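Local coordinates for protein mariner Mos1 transposase (PDB 4MDB) that cuts and pastes the Mos1 transposon through a metal-dependent RNase H-like catalytic domain, the part of the protein present here with the inhibitor raltegravir, at residues L73-D78 and Y165-S170; K69-C74 and Y85-P90; S27-I32 and G205-P210; Q121-F126 and T145-V150. The protein carries 1 engineered substitution. All coordinates share one frame; numbering follows the deposited sequence. Where two conformers were deposited one is given.

In the fold
All four contacts are built on or beside the RNase H-like sheet, in which strand 69-78 serves interactions 1 and 2. Interaction 1, buried near the chain centre, sets helix 162-175 on one face of the sheet beside the magnesium site through apolar and CH-pi contacts, without hydrogen bonds between its segments. Interaction 2 ties the same strand to its hairpin partner, and interaction 4 joins the parallel strands at the other sheet edge; both are partly buried and held by backbone hydrogen bonds, interaction 4 also by an arginine and an indole. Interaction 3, buried with similar chemistry to interaction 1, packs the loop before strand 32-42 on the C-terminal helices, and Arg31 links it to interaction 4.

Interaction 1: L73-D78 and Y165-S170; sequences LCVWWD and YHLFAS
Trp77 and Leu167 mark the nearest backbone approach, their CA atoms 9.3 Å apart, where strand 73-78 passes over helix 165-170. The axes of the two short segments come within 11.2 Å and their N-to-C directions lie 127° apart, a slanting helix-on-sheet packing made by side chains alone. Leu73, Val75 and Trp77 point at the helix, while Cys74 and Trp76 leave from the other face of the sheet and pack on helix 96-113. Leu167, with CG anti to its backbone N (chi1 -179°), slides past the indole in the opposite direction. Its CD2 makes a CH-pi contact over the five-membered ring of Trp77, 4.0 Å from the centroid and 26° off the normal, and its CB sits over the rim, 3.9 Å from Trp77 CZ2. The indole NE1 is hydrogen-bonded to Ser163 OG, which fixes the ring beside the same helix. His166 crosses the far end of Trp77 at about a right angle, CD2 to CH2, and its ND1 is held by Lys208. Further along, Val75 and Phe168 meet tip to tip, CG1 to CZ at 3.7 Å, and Leu73 CD2 comes up at 4.0 Å from Phe168 CE1. The Phe168 side chain also lies about 4 Å, nearest atoms, from the side chains of Asp36 and Asp164, and a similar distance from a magnesium ion. The contact therefore relies on shape and dispersion: it seats the helix whose first turn carries the metal-binding Asp164 on the sheet that carries Asp36, and puts the Phe168 ring close to the magnesium site of this RNase H-like domain.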
# COMPACT_ATOMS: atom_id res chain seq x y z
N LEU A 73 2.24 -10.40 -5.83
CA LEU A 73 0.99 -9.64 -5.75
C LEU A 73 1.38 -8.19 -5.63
O LEU A 73 2.16 -7.82 -4.70
CB LEU A 73 0.14 -10.07 -4.62
CG LEU A 73 -1.08 -9.27 -4.23
CD1 LEU A 73 -2.14 -9.27 -5.31
CD2 LEU A 73 -1.61 -9.80 -2.95
N CYS A 74 0.75 -7.35 -6.45
CA CYS A 74 0.91 -5.89 -6.38
C CYS A 74 -0.50 -5.37 -6.23
O CYS A 74 -1.31 -5.57 -7.11
CB CYS A 74 1.51 -5.37 -7.65
SG CYS A 74 3.07 -6.21 -8.13
N VAL A 75 -0.79 -4.69 -5.14
CA VAL A 75 -2.19 -4.31 -4.95
C VAL A 75 -2.27 -2.90 -4.42
O VAL A 75 -1.46 -2.47 -3.60
CB VAL A 75 -2.90 -5.33 -3.98
CG1 VAL A 75 -2.14 -5.44 -2.65
CG2 VAL A 75 -4.30 -4.94 -3.64
N TRP A 76 -3.36 -2.25 -4.78
CA TRP A 76 -3.66 -0.86 -4.38
C TRP A 76 -5.10 -0.78 -3.91
O TRP A 76 -5.96 -1.38 -4.50
CB TRP A 76 -3.40 0.16 -5.48
CG TRP A 76 -2.02 0.18 -5.97
CD1 TRP A 76 -1.00 0.97 -5.52
CD2 TRP A 76 -1.41 -0.72 -6.92
NE1 TRP A 76 0.18 0.67 -6.16
CE2 TRP A 76 -0.07 -0.34 -7.05
CE3 TRP A 76 -1.91 -1.75 -7.76
CZ2 TRP A 76 0.82 -1.01 -7.90
CZ3 TRP A 76 -1.03 -2.43 -8.59
CH2 TRP A 76 0.30 -2.03 -8.65
N TRP A 77 -5.32 -0.00 -2.85
CA TRP A 77 -6.60 0.03 -2.15
C TRP A 77 -6.81 1.29 -1.39
O TRP A 77 -5.88 2.06 -1.19
CB TRP A 77 -6.76 -1.18 -1.27
CG TRP A 77 -5.72 -1.31 -0.16
CD1 TRP A 77 -4.42 -1.66 -0.32
CD2 TRP A 77 -5.91 -1.09 1.25
NE1 TRP A 77 -3.79 -1.70 0.91
CE2 TRP A 77 -4.68 -1.38 1.89
CE3 TRP A 77 -6.99 -0.73 2.04
CZ2 TRP A 77 -4.52 -1.26 3.29
CZ3 TRP A 77 -6.86 -0.67 3.39
CH2 TRP A 77 -5.63 -0.92 4.03
N ASP A 78 -8.06 1.54 -0.99
CA ASP A 78 -8.41 2.66 -0.16
C ASP A 78 -9.47 2.25 0.84
O ASP A 78 -9.70 1.07 1.06
CB ASP A 78 -8.77 3.86 -1.04
CG ASP A 78 -10.16 3.68 -1.75
OD1 ASP A 78 -10.80 2.66 -1.53
OD2 ASP A 78 -10.64 4.67 -2.34
N TYR A 165 0.60 -3.56 7.80
CA TYR A 165 0.04 -3.85 9.13
C TYR A 165 -1.41 -4.26 9.19
O TYR A 165 -1.83 -4.89 10.18
CB TYR A 165 0.23 -2.64 10.05
CG TYR A 165 -0.60 -1.37 9.74
CD1 TYR A 165 -1.97 -1.33 9.97
CD2 TYR A 165 -0.01 -0.22 9.25
CE1 TYR A 165 -2.72 -0.21 9.70
CE2 TYR A 165 -0.74 0.92 9.02
CZ TYR A 165 -2.10 0.94 9.22
OH TYR A 165 -2.93 2.05 9.00
N HIS A 166 -2.16 -4.01 8.12
CA HIS A 166 -3.54 -4.37 8.01
C HIS A 166 -3.83 -5.42 6.94
O HIS A 166 -4.25 -6.51 7.27
CB HIS A 166 -4.40 -3.13 7.82
CG HIS A 166 -5.84 -3.37 7.99
ND1 HIS A 166 -6.43 -3.52 9.21
CD2 HIS A 166 -6.84 -3.52 7.07
CE1 HIS A 166 -7.73 -3.70 9.06
NE2 HIS A 166 -7.99 -3.76 7.77
N LEU A 167 -3.64 -5.10 5.68
CA LEU A 167 -4.12 -5.93 4.59
C LEU A 167 -3.38 -7.25 4.52
O LEU A 167 -4.02 -8.34 4.58
CB LEU A 167 -4.01 -5.17 3.26
CG LEU A 167 -4.54 -6.00 2.07
CD1 LEU A 167 -6.03 -6.08 2.16
CD2 LEU A 167 -4.18 -5.34 0.76
N PHE A 168 -2.07 -7.19 4.41
CA PHE A 168 -1.22 -8.42 4.27
C PHE A 168 -1.12 -9.15 5.61
O PHE A 168 -0.97 -10.36 5.61
CB PHE A 168 0.14 -8.08 3.79
CG PHE A 168 0.22 -7.59 2.36
CD1 PHE A 168 -0.79 -7.89 1.37
CD2 PHE A 168 1.25 -6.80 1.98
CE1 PHE A 168 -0.66 -7.42 0.10
CE2 PHE A 168 1.37 -6.31 0.71
CZ PHE A 168 0.39 -6.65 -0.27
N ALA A 169 -1.25 -8.47 6.74
CA ALA A 169 -1.31 -9.08 8.09
C ALA A 169 -2.50 -10.06 8.14
O ALA A 169 -2.34 -11.25 8.42
CB ALA A 169 -1.45 -8.02 9.15
N SER A 170 -3.66 -9.60 7.72
CA SER A 170 -4.90 -10.45 7.64
C SER A 170 -4.72 -11.53 6.60
O SER A 170 -5.06 -12.70 6.84
CB SER A 170 -6.08 -9.59 7.23
OG SER A 170 -7.27 -10.33 7.34

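Interaction 2: K69-C74 and Y85-P90; sequences KKTMLC and YELLKP. Unlike the reference sequence in segment 85-90: Pro90 (reference Arg).
Cys74 and Glu86 face each other as an antiparallel hydrogen-bonded pair, Cys74 N giving to Glu86 O at 2.8 Å and Glu86 N returning to Cys74 O at 2.9 Å. Leu73 and Leu87 follow as a non-hydrogen-bonded pair, and then Leu88 N donates to Met72 O at 2.8 Å with a nearly straight N-H...O angle of 165°. Beyond this point a water also joins the chains, accepting from Met72 N and donating to Lys89 O. Thr71 OG1, anti to its backbone N (chi1 172°), reaches Leu88 O; that hydrogen bond is modelled too short for its length to be trusted. The methyl CG2 of Thr71 lies 3.5 Å from Leu87 CD1, the two side chains crossing at about a right angle. On this face Leu73 CD1 also touches Tyr85 CD2 at 3.5 Å; on the other, Leu88 CD1 rests on Cys74 SG at 4.1 Å.

Pro90, which differs from the reference sequence, makes a CA-H...O contact, its CA 3.2 Å from Lys70 O. In the second shell, Tyr85 OH is hydrogen-bonded to Asp191 and its ring meets Phe194 edge-to-face, while Tyr84 and Gln102 hold the Glu86 carboxylate. The hairpin of strands 69-78 and 81-87 is thus fixed mainly by its backbone, with apolar side chains meeting on both faces and water continuing the pairing where strand 81-87 ends.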
# COMPACT_ATOMS: atom_id res chain seq x y z
N LYS A 69 7.96 -22.23 -6.62
CA LYS A 69 7.68 -21.05 -7.43
C LYS A 69 6.90 -19.99 -6.62
O LYS A 69 6.31 -20.29 -5.58
CB LYS A 69 6.91 -21.41 -8.70
CG LYS A 69 7.81 -21.89 -9.83
CD LYS A 69 7.06 -21.98 -11.14
CE LYS A 69 7.95 -21.68 -12.33
NZ LYS A 69 7.11 -21.51 -13.55
N LYS A 70 6.94 -18.76 -7.13
CA LYS A 70 6.26 -17.65 -6.48
C LYS A 70 5.85 -16.60 -7.47
O LYS A 70 6.49 -16.40 -8.50
CB LYS A 70 7.14 -17.08 -5.40
CG LYS A 70 8.47 -16.59 -5.92
CD LYS A 70 9.41 -16.14 -4.82
CE LYS A 70 10.67 -15.55 -5.39
NZ LYS A 70 11.33 -14.76 -4.33
N THR A 71 4.78 -15.87 -7.12
CA THR A 71 4.23 -14.82 -7.92
C THR A 71 4.10 -13.58 -7.00
O THR A 71 3.80 -13.70 -5.85
CB THR A 71 2.85 -15.19 -8.51
OG1 THR A 71 2.26 -14.06 -9.13
CG2 THR A 71 1.92 -15.74 -7.42
N MET A 72 4.38 -12.43 -7.56
CA MET A 72 4.26 -11.21 -6.81
C MET A 72 2.85 -10.64 -6.97
O MET A 72 2.35 -10.41 -8.08
CB MET A 72 5.27 -10.20 -7.29
CG MET A 72 5.49 -9.09 -6.31
SD MET A 72 6.80 -7.95 -6.76
CE MET A 72 8.15 -9.10 -6.63
N LEU A 73 2.24 -10.40 -5.83
CA LEU A 73 0.99 -9.64 -5.75
C LEU A 73 1.38 -8.19 -5.63
O LEU A 73 2.16 -7.82 -4.70
CB LEU A 73 0.14 -10.07 -4.62
CG LEU A 73 -1.08 -9.27 -4.23
CD1 LEU A 73 -2.14 -9.27 -5.31
CD2 LEU A 73 -1.61 -9.80 -2.95
N CYS A 74 0.75 -7.35 -6.45
CA CYS A 74 0.91 -5.89 -6.38
C CYS A 74 -0.50 -5.37 -6.23
O CYS A 74 -1.31 -5.57 -7.11
CB CYS A 74 1.51 -5.37 -7.65
SG CYS A 74 3.07 -6.21 -8.13
N TYR A 85 -5.36 -4.68 -8.73
CA TYR A 85 -4.15 -5.48 -8.43
C TYR A 85 -3.66 -6.24 -9.63
O TYR A 85 -4.41 -6.48 -10.60
CB TYR A 85 -4.41 -6.43 -7.26
CG TYR A 85 -5.18 -7.72 -7.57
CD1 TYR A 85 -6.56 -7.77 -7.48
CD2 TYR A 85 -4.50 -8.89 -7.92
CE1 TYR A 85 -7.26 -8.94 -7.74
CE2 TYR A 85 -5.18 -10.06 -8.22
CZ TYR A 85 -6.55 -10.09 -8.11
OH TYR A 85 -7.23 -11.24 -8.42
N GLU A 86 -2.38 -6.57 -9.56
CA GLU A 86 -1.74 -7.49 -10.55
C GLU A 86 -1.05 -8.61 -9.83
O GLU A 86 -0.47 -8.42 -8.74
CB GLU A 86 -0.78 -6.72 -11.44
CG GLU A 86 -1.41 -5.69 -12.36
CD GLU A 86 -0.42 -5.00 -13.26
OE1 GLU A 86 0.80 -5.40 -13.22
OE2 GLU A 86 -0.77 -3.99 -13.94
N LEU A 87 -1.10 -9.80 -10.44
CA LEU A 87 -0.35 -10.93 -9.98
C LEU A 87 0.65 -11.21 -11.12
O LEU A 87 0.28 -11.38 -12.33
CB LEU A 87 -1.28 -12.07 -9.65
CG LEU A 87 -0.71 -13.30 -8.94
CD1 LEU A 87 -0.37 -13.08 -7.46
CD2 LEU A 87 -1.62 -14.49 -9.12
N LEU A 88 1.92 -11.10 -10.80
CA LEU A 88 2.93 -11.15 -11.84
C LEU A 88 3.18 -12.64 -12.18
O LEU A 88 2.94 -13.53 -11.37
CB LEU A 88 4.22 -10.43 -11.43
CG LEU A 88 4.49 -8.95 -11.75
CD1 LEU A 88 3.28 -8.05 -11.82
CD2 LEU A 88 5.57 -8.30 -10.89
N LYS A 89 3.68 -12.86 -13.38
CA LYS A 89 4.00 -14.19 -13.82
C LYS A 89 5.13 -14.72 -12.96
O LYS A 89 6.03 -13.96 -12.54
CB LYS A 89 4.32 -14.19 -15.31
CG LYS A 89 3.11 -13.76 -16.13
CD LYS A 89 2.87 -14.65 -17.35
CE LYS A 89 3.98 -14.49 -18.38
NZ LYS A 89 4.08 -13.10 -18.92
N PRO A 90 5.09 -16.01 -12.67
CA PRO A 90 5.98 -16.58 -11.68
C PRO A 90 7.44 -16.17 -11.80
O PRO A 90 7.99 -16.15 -12.89
CB PRO A 90 5.78 -18.09 -11.87
CG PRO A 90 4.33 -18.19 -12.21
CD PRO A 90 3.99 -16.94 -12.99
O HOH W 1 6.15 -12.84 -9.92

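Interaction 3: S27-I32 and G205-P210; sequences SFLHRI and GIHKLP
Ile206 and Leu29 open the contact: the methyl CG2 of Ile206, anti to its backbone N, lies 3.5 Å from Leu29 O. In the 3-10 turn of residues 29-31, the methyl thus packs against an oxygen that already accepts from Ile32 N. His207 comes next and turns its ring over the same leucine. Leu29 CB sits above one face in a CH-pi contact, 4.2 Å from the centroid and 27° off the normal, while Leu29 CD1 reaches His207 ND1 at 3.5 Å. The rotation of the imidazole is set from outside, since NE2 is hydrogen-bonded to Gln79 OE1 and the ring stacks with Trp203. The chain then turns from helix 199-207 into helix 209-218, and Leu209 N bonds back to Ile206 O across the junction. Leu209 meets Ile32 tip to tip, the two CD1 methyls 3.7 Å apart; its side chain also packs on Pro162 and Tyr165 of helix 162-175. Pro210 finishes the walk by placing CG 3.9 Å from Leu29 CD1, with Tyr23 of helix 6-25 touching both residues.

Leu29 therefore lies among Ile206, His207 and Pro210, and Ile32 extends the apolar patch toward Leu209. The segments exchange no polar bond. What joins the turn leading into strand 32-42, the strand that carries the metal-binding Asp36, to the kink between the two C-terminal helices is hydrophobic burial, with an imidazole contributing its face while its NE2 is hydrogen-bonded to Gln79.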
# COMPACT_ATOMS: atom_id res chain seq x y z
N SER A 27 -8.28 16.38 8.41
CA SER A 27 -8.13 14.97 8.04
C SER A 27 -8.14 14.76 6.55
O SER A 27 -9.01 15.29 5.87
CB SER A 27 -9.20 14.08 8.66
OG SER A 27 -9.03 12.77 8.27
N PHE A 28 -7.23 13.91 6.03
CA PHE A 28 -7.09 13.65 4.60
C PHE A 28 -7.17 12.17 4.33
O PHE A 28 -6.92 11.67 3.20
CB PHE A 28 -5.76 14.17 4.12
CG PHE A 28 -4.57 13.67 4.92
CD1 PHE A 28 -4.11 14.36 6.07
CD2 PHE A 28 -3.89 12.56 4.52
CE1 PHE A 28 -3.02 13.95 6.77
CE2 PHE A 28 -2.80 12.11 5.27
CZ PHE A 28 -2.35 12.80 6.38
N LEU A 29 -7.53 11.41 5.34
CA LEU A 29 -7.43 9.98 5.21
C LEU A 29 -8.34 9.33 4.16
O LEU A 29 -8.02 8.28 3.58
CB LEU A 29 -7.77 9.31 6.53
CG LEU A 29 -6.96 9.73 7.72
CD1 LEU A 29 -7.44 8.88 8.88
CD2 LEU A 29 -5.45 9.64 7.54
N HIS A 30 -9.47 9.99 3.89
CA HIS A 30 -10.41 9.52 2.91
C HIS A 30 -9.93 9.71 1.47
O HIS A 30 -10.54 9.15 0.50
CB HIS A 30 -11.75 10.28 3.09
CG HIS A 30 -11.62 11.76 2.94
ND1 HIS A 30 -10.98 12.55 3.87
CD2 HIS A 30 -12.06 12.61 1.97
CE1 HIS A 30 -11.04 13.81 3.48
NE2 HIS A 30 -11.69 13.87 2.32
N ARG A 31 -8.82 10.44 1.28
CA ARG A 31 -8.24 10.60 -0.03
C ARG A 31 -7.01 9.71 -0.25
O ARG A 31 -6.38 9.80 -1.29
CB ARG A 31 -7.90 12.07 -0.34
CG ARG A 31 -9.13 12.91 -0.16
CD ARG A 31 -8.98 14.30 -0.69
NE ARG A 31 -8.16 15.19 0.12
CZ ARG A 31 -6.98 15.67 -0.26
NH1 ARG A 31 -6.47 15.36 -1.43
NH2 ARG A 31 -6.35 16.50 0.55
N ILE A 32 -6.65 8.85 0.70
CA ILE A 32 -5.44 8.03 0.56
C ILE A 32 -5.74 6.78 -0.26
O ILE A 32 -6.73 6.05 -0.04
CB ILE A 32 -4.92 7.57 1.96
CG1 ILE A 32 -4.41 8.77 2.72
CG2 ILE A 32 -3.86 6.54 1.79
CD1 ILE A 32 -4.01 8.44 4.14
N GLY A 205 -8.51 -0.22 8.34
CA GLY A 205 -7.11 -0.29 8.06
C GLY A 205 -6.48 1.05 7.77
O GLY A 205 -5.40 1.38 8.23
N ILE A 206 -7.21 1.89 7.04
CA ILE A 206 -6.74 3.21 6.70
C ILE A 206 -6.87 4.12 7.93
O ILE A 206 -5.98 4.94 8.23
CB ILE A 206 -7.57 3.82 5.54
CG1 ILE A 206 -7.38 3.04 4.20
CG2 ILE A 206 -7.28 5.29 5.27
CD1 ILE A 206 -5.96 2.99 3.66
N HIS A 207 -7.99 4.04 8.64
CA HIS A 207 -8.20 4.96 9.79
C HIS A 207 -7.44 4.58 11.08
O HIS A 207 -7.46 5.34 12.06
CB HIS A 207 -9.72 5.18 9.95
CG HIS A 207 -10.30 6.01 8.85
ND1 HIS A 207 -10.57 7.35 8.97
CD2 HIS A 207 -10.59 5.71 7.56
CE1 HIS A 207 -11.03 7.83 7.84
NE2 HIS A 207 -11.05 6.85 6.96
N LYS A 208 -6.70 3.49 11.07
CA LYS A 208 -5.72 3.16 12.07
C LYS A 208 -4.48 4.08 11.99
O LYS A 208 -3.66 4.01 12.87
CB LYS A 208 -5.26 1.68 11.90
CG LYS A 208 -5.93 0.60 12.77
CD LYS A 208 -5.68 -0.74 12.09
CE LYS A 208 -6.03 -1.99 12.89
NZ LYS A 208 -5.51 -3.21 12.16
N LEU A 209 -4.33 4.84 10.90
CA LEU A 209 -3.05 5.58 10.66
C LEU A 209 -2.72 6.55 11.82
O LEU A 209 -1.61 6.54 12.35
CB LEU A 209 -2.96 6.28 9.31
CG LEU A 209 -2.64 5.36 8.11
CD1 LEU A 209 -2.95 6.02 6.77
CD2 LEU A 209 -1.15 4.98 8.17
N PRO A 210 -3.67 7.37 12.21
CA PRO A 210 -3.28 8.35 13.21
C PRO A 210 -2.87 7.80 14.55
O PRO A 210 -1.93 8.36 15.15
CB PRO A 210 -4.54 9.21 13.36
CG PRO A 210 -5.31 9.03 12.13
CD PRO A 210 -5.03 7.59 11.75

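Interaction 4: Q121-F126 and T145-V150; sequences QHRVIF and TLNWEV
Val124 O accepts from Glu149 N at 2.9 Å and Glu149 O from Phe126 N at 2.7 Å, the parallel pairing of a beta-alpha-beta crossover in the RNase H-like fold: strand 125-127 leads through helices 132-135 and 137-146 to its neighbour 149-150. Trp148 enters this joint just ahead of the second strand. Its CB lies beside Val124 O and Val124 CG1. From there chi1 of -61° sets CG anti to the carbonyl carbon, and CG and CD1 pass under Val124, whose CB makes a CH-pi contact 3.7 Å from the centroid of the five-membered ring. NE1 comes nearest to CG2 and CB of Val124. Leu146 CD1 covers the opposite face of the indole. On the six-membered ring CE3 sits over one face of Phe126, 3.8 Å from CD1, and CZ3 meets Phe126 CE1; the planes of the Phe126 ring and the Trp148 six-membered ring are 49° apart. At the surface end, Asn147 has left the helix with positive phi and offers its carbonyl to an extended Arg123. Arg123 NE donates to Asn147 O at 3.0 Å, with that oxygen close to the guanidinium plane, while Glu149 CB lies 3.9 Å above the guanidinium centre.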
# COMPACT_ATOMS: atom_id res chain seq x y z
N GLN A 121 -12.90 16.19 -8.16
CA GLN A 121 -13.31 16.95 -7.00
C GLN A 121 -12.34 16.64 -5.93
O GLN A 121 -12.39 17.27 -4.89
CB GLN A 121 -14.67 16.56 -6.52
CG GLN A 121 -15.55 15.99 -7.59
CD GLN A 121 -16.93 15.85 -7.07
OE1 GLN A 121 -17.20 15.04 -6.18
NE2 GLN A 121 -17.81 16.69 -7.57
N HIS A 122 -11.47 15.64 -6.18
CA HIS A 122 -10.70 15.13 -5.06
C HIS A 122 -9.35 14.59 -5.52
O HIS A 122 -9.28 13.64 -6.30
CB HIS A 122 -11.48 14.03 -4.33
CG HIS A 122 -12.21 14.52 -3.12
ND1 HIS A 122 -12.05 13.95 -1.87
CD2 HIS A 122 -13.10 15.52 -2.96
CE1 HIS A 122 -12.81 14.58 -1.00
NE2 HIS A 122 -13.46 15.54 -1.63
N ARG A 123 -8.27 15.21 -5.04
CA ARG A 123 -6.93 14.80 -5.40
C ARG A 123 -6.50 13.57 -4.62
O ARG A 123 -6.70 13.48 -3.42
CB ARG A 123 -5.98 15.96 -5.09
CG ARG A 123 -4.57 15.73 -5.53
CD ARG A 123 -3.67 16.86 -5.13
NE ARG A 123 -2.34 16.69 -5.74
CZ ARG A 123 -1.26 17.42 -5.44
NH1 ARG A 123 -1.29 18.35 -4.47
NH2 ARG A 123 -0.10 17.22 -6.05
N VAL A 124 -5.93 12.65 -5.35
CA VAL A 124 -5.41 11.41 -4.80
C VAL A 124 -4.22 11.75 -3.91
O VAL A 124 -3.30 12.48 -4.34
CB VAL A 124 -5.03 10.39 -5.86
CG1 VAL A 124 -4.25 9.23 -5.21
CG2 VAL A 124 -6.28 9.99 -6.66
N ILE A 125 -4.16 11.14 -2.73
CA ILE A 125 -3.02 11.16 -1.91
C ILE A 125 -2.44 9.73 -1.96
O ILE A 125 -3.09 8.83 -1.45
CB ILE A 125 -3.33 11.60 -0.48
CG1 ILE A 125 -3.84 13.04 -0.47
CG2 ILE A 125 -2.12 11.42 0.46
CD1 ILE A 125 -4.35 13.51 0.86
N PHE A 126 -1.22 9.56 -2.37
CA PHE A 126 -0.69 8.22 -2.65
C PHE A 126 0.33 7.86 -1.61
O PHE A 126 1.30 8.59 -1.37
CB PHE A 126 -0.05 8.19 -4.04
CG PHE A 126 0.23 6.83 -4.60
CD1 PHE A 126 -0.77 5.93 -4.76
CD2 PHE A 126 1.51 6.49 -5.02
CE1 PHE A 126 -0.55 4.71 -5.36
CE2 PHE A 126 1.75 5.24 -5.59
CZ PHE A 126 0.67 4.37 -5.76
N THR A 145 2.80 13.76 -13.32
CA THR A 145 1.80 13.90 -14.43
C THR A 145 0.39 13.50 -13.96
O THR A 145 -0.61 14.20 -14.20
CB THR A 145 2.27 13.08 -15.66
OG1 THR A 145 3.49 13.69 -16.12
CG2 THR A 145 1.27 13.20 -16.72
N LEU A 146 0.25 12.37 -13.24
CA LEU A 146 -1.01 11.99 -12.60
C LEU A 146 -1.43 13.05 -11.56
O LEU A 146 -2.59 13.25 -11.34
CB LEU A 146 -0.84 10.64 -11.91
CG LEU A 146 -0.67 9.42 -12.85
CD1 LEU A 146 -0.20 8.19 -12.08
CD2 LEU A 146 -2.03 9.19 -13.49
N ASN A 147 -0.43 13.68 -10.99
CA ASN A 147 -0.55 14.73 -9.98
C ASN A 147 -1.24 14.26 -8.73
O ASN A 147 -2.10 14.90 -8.14
CB ASN A 147 -1.16 15.98 -10.53
CG ASN A 147 -0.59 17.20 -9.83
OD1 ASN A 147 -1.25 17.83 -9.05
ND2 ASN A 147 0.63 17.43 -10.00
N TRP A 148 -0.82 13.09 -8.30
CA TRP A 148 -1.13 12.58 -6.98
C TRP A 148 -0.14 13.16 -6.03
O TRP A 148 1.07 13.25 -6.32
CB TRP A 148 -1.04 11.07 -7.01
CG TRP A 148 -2.03 10.37 -7.98
CD1 TRP A 148 -3.11 10.96 -8.68
CD2 TRP A 148 -2.04 8.99 -8.35
NE1 TRP A 148 -3.72 10.03 -9.41
CE2 TRP A 148 -3.11 8.81 -9.25
CE3 TRP A 148 -1.27 7.89 -7.99
CZ2 TRP A 148 -3.44 7.58 -9.78
CZ3 TRP A 148 -1.60 6.62 -8.58
CH2 TRP A 148 -2.66 6.50 -9.47
N GLU A 149 -0.63 13.49 -4.86
CA GLU A 149 0.25 13.91 -3.79
C GLU A 149 0.92 12.69 -3.17
O GLU A 149 0.23 11.82 -2.65
CB GLU A 149 -0.60 14.64 -2.76
CG GLU A 149 0.36 15.27 -1.78
CD GLU A 149 -0.28 15.86 -0.57
OE1 GLU A 149 0.57 16.14 0.36
OE2 GLU A 149 -1.52 15.99 -0.51
N VAL A 150 2.25 12.65 -3.18
CA VAL A 150 2.99 11.53 -2.65
C VAL A 150 3.33 11.80 -1.17
O VAL A 150 4.00 12.78 -0.81
CB VAL A 150 4.21 11.24 -3.49
CG1 VAL A 150 5.01 10.08 -2.91
CG2 VAL A 150 3.77 10.92 -4.89
O HOH W 2 -5.26 13.48 -8.14